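Local coordinates for response regulator protein (Burkholderia pseudomallei, PDB 3RQI) that probably regulates transcription as a two-component response regulator, taking phosphate on a receiver-domain aspartate and binding DNA through a Fis-family helix-turn-helix, at the interface of chains A and B. Sequence-based numbering; all coordinates share one arbitrary frame. Chains: chain A/B, Response regulator protein.

The interface of chains A and B. Residues chain A 86-89, 107-108; chain B 91, 159, 174.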
ATOM      1  N   THR A  86      -1.977   2.137  11.516  1.00  9.91           N
ATOM      2  CA  THR A  86      -3.421   1.760  11.404  1.00 11.86           C
ATOM      3  C   THR A  86      -3.736   0.290  11.608  1.00 13.10           C
ATOM      4  O   THR A  86      -2.998  -0.585  11.138  1.00 14.64           O
ATOM      5  CB  THR A  86      -4.043   2.228  10.046  1.00 12.09           C
ATOM      6  OG1 THR A  86      -5.414   1.876   9.953  1.00 12.28           O
ATOM      7  CG2 THR A  86      -3.319   1.658   8.870  1.00 12.80           C
ATOM      8  N   GLY A  87      -4.849   0.039  12.293  1.00 14.02           N
ATOM      9  CA  GLY A  87      -5.400  -1.318  12.435  1.00 16.63           C
ATOM     10  C   GLY A  87      -6.304  -1.704  11.261  1.00 17.38           C
ATOM     11  O   GLY A  87      -6.870  -2.805  11.236  1.00 17.81           O
ATOM     12  N   TYR A  88      -6.423  -0.794  10.286  1.00 16.98           N
ATOM     13  CA  TYR A  88      -7.207  -1.031   9.093  1.00 17.87           C
ATOM     14  C   TYR A  88      -6.365  -0.941   7.817  1.00 17.48           C
ATOM     15  O   TYR A  88      -6.665  -0.172   6.910  1.00 18.98           O
ATOM     16  CB  TYR A  88      -8.386  -0.081   9.058  1.00 17.72           C
ATOM     17  CG  TYR A  88      -9.296  -0.287  10.240  1.00 21.54           C
ATOM     18  CD1 TYR A  88     -10.176  -1.376  10.305  1.00 24.54           C
ATOM     19  CD2 TYR A  88      -9.232   0.575  11.320  1.00 21.51           C
ATOM     20  CE1 TYR A  88     -10.999  -1.559  11.423  1.00 28.59           C
ATOM     21  CE2 TYR A  88     -10.033   0.402  12.417  1.00 23.63           C
ATOM     22  CZ  TYR A  88     -10.915  -0.656  12.477  1.00 27.11           C
ATOM     23  OH  TYR A  88     -11.716  -0.782  13.600  1.00 29.23           O
ATOM     24  N   ALA A  89      -5.280  -1.706   7.768  1.00 16.68           N
ATOM     25  CA  ALA A  89      -4.317  -1.501   6.687  1.00 14.72           C
ATOM     26  C   ALA A  89      -4.868  -1.995   5.352  1.00 14.56           C
ATOM     27  O   ALA A  89      -5.564  -3.024   5.293  1.00 15.09           O
ATOM     28  CB  ALA A  89      -2.982  -2.158   7.007  1.00 16.06           C
ATOM     29  N   ALA A 107       1.181  -1.067   9.493  1.00 15.62           N
ATOM     30  CA  ALA A 107       0.079  -1.773  10.163  1.00 16.27           C
ATOM     31  C   ALA A 107       0.313  -1.948  11.658  1.00 16.76           C
ATOM     32  O   ALA A 107       1.434  -2.305  12.091  1.00 17.32           O
ATOM     33  CB  ALA A 107      -0.137  -3.145   9.507  1.00 17.82           C
ATOM     34  N   LYS A 108      -0.736  -1.685  12.453  1.00 16.06           N
ATOM     35  CA  LYS A 108      -0.785  -2.163  13.831  1.00 16.75           C
ATOM     36  C   LYS A 108      -0.935  -3.712  13.827  1.00 18.60           C
ATOM     37  O   LYS A 108      -1.553  -4.286  12.909  1.00 19.83           O
ATOM     38  CB  LYS A 108      -1.949  -1.557  14.624  1.00 15.16           C
ATOM     39  CG  LYS A 108      -1.946  -0.044  14.787  1.00 13.33           C
ATOM     40  CD  LYS A 108      -3.209   0.389  15.526  1.00 12.03           C
ATOM     41  CE  LYS A 108      -3.249   1.923  15.709  1.00 11.18           C
ATOM     42  NZ  LYS A 108      -4.641   2.290  16.079  1.00 12.57           N
TER
ATOM     43  N   ILE B  91       2.011  -3.551   0.872  1.00 10.35           N
ATOM     44  CA  ILE B  91       1.959  -2.123   1.269  1.00  9.54           C
ATOM     45  C   ILE B  91       3.288  -1.436   1.048  1.00  9.03           C
ATOM     46  O   ILE B  91       3.310  -0.291   0.549  1.00  8.88           O
ATOM     47  CB  ILE B  91       1.469  -2.002   2.717  1.00 11.72           C
ATOM     48  CG1 ILE B  91       0.016  -2.489   2.725  1.00 12.62           C
ATOM     49  CG2 ILE B  91       1.632  -0.578   3.226  1.00 10.57           C
ATOM     50  CD1 ILE B  91      -0.640  -2.527   4.102  1.00 18.10           C
ATOM     51  N   ILE B 159       4.117  -6.694  14.027  1.00 47.56           N
ATOM     52  CA  ILE B 159       3.402  -7.447  12.977  1.00 46.01           C
ATOM     53  C   ILE B 159       4.223  -7.582  11.682  1.00 46.40           C
ATOM     54  O   ILE B 159       4.067  -8.561  10.943  1.00 46.20           O
ATOM     55  CB  ILE B 159       1.977  -6.851  12.684  1.00 45.34           C
ATOM     56  CG1 ILE B 159       1.008  -7.935  12.177  1.00 45.19           C
ATOM     57  CG2 ILE B 159       2.047  -5.676  11.721  1.00 45.43           C
ATOM     58  CD1 ILE B 159      -0.329  -7.386  11.639  1.00 46.10           C
ATOM     59  N   GLN B 174      -3.123  -9.150  10.226  1.00 38.48           N
ATOM     60  CA  GLN B 174      -3.996  -8.169  10.869  1.00 38.37           C
ATOM     61  C   GLN B 174      -5.485  -8.569  10.820  1.00 39.66           C
ATOM     62  O   GLN B 174      -6.228  -8.373  11.792  1.00 39.44           O
ATOM     63  CB  GLN B 174      -3.780  -6.787  10.218  1.00 38.10           C
ATOM     64  CG  GLN B 174      -4.179  -5.608  11.088  1.00 38.10           C
ATOM     65  CD  GLN B 174      -4.020  -4.285  10.356  1.00 37.17           C
ATOM     66  OE1 GLN B 174      -4.558  -4.093   9.255  1.00 32.22           O
ATOM     67  NE2 GLN B 174      -3.277  -3.366  10.965  1.00 39.73           N
TER
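B:Gln174, on helix 170-177, reaches into chain A where strands 81-86 and 104-107 end, as part of a two-fold symmetric interface of the deposited dimer, which may be the biological one. B:Gln174 makes its hydrogen bonds to the backbone of A, so they ask for its shape more than for particular side chains. With CG anti to the backbone N (chi1 -157°) and the chain extended beyond it, B:Gln174 carries its carboxamide tip first between the end of strand 81-86 and the loop after strand 104-107. The amide nitrogen NE2 bridges the two, donating to A:Thr86 O at 2.8 Å and to A:Lys108 O at 2.8 Å. Both carbonyls offer an in-plane lone pair, though each oxygen lies somewhat out of the carboxamide plane. OE1 accepts from A:Ala89 N at 2.9 Å in a fairly straight bond (160° at H), again on a lone pair. These bonds fix the amide's rotation and N/O orientation. One step back, A:Thr86 OG1 takes the N-H of A:Tyr88 at 2.9 Å, steadying the turn to A:Ala89.

The methyls of A:Ala89 and A:Ala107 lie on one face of the carboxamide; A:Gly87 O packs over the other, 3.3 Å from B:Gln174 CD. A:Ala89 CB also meets B:Ile91 CD1 at 3.7 Å, receiver to receiver. Further along, beside strand 104-107, CG2 of poorly ordered B:Ile159 lies 4.0 Å from A:Ala107 CB and probably adds little.

A:Thr86 and A:Lys108 are the receiver's conserved phosphorylation-sensing Thr and Lys. Helices 159-166 and 170-177 match a Fis-type helix-turn-helix, 170-177 the likely recognition helix; docking B:Gln174 here may hold that helix in place relative to A's phosphorylated receiver.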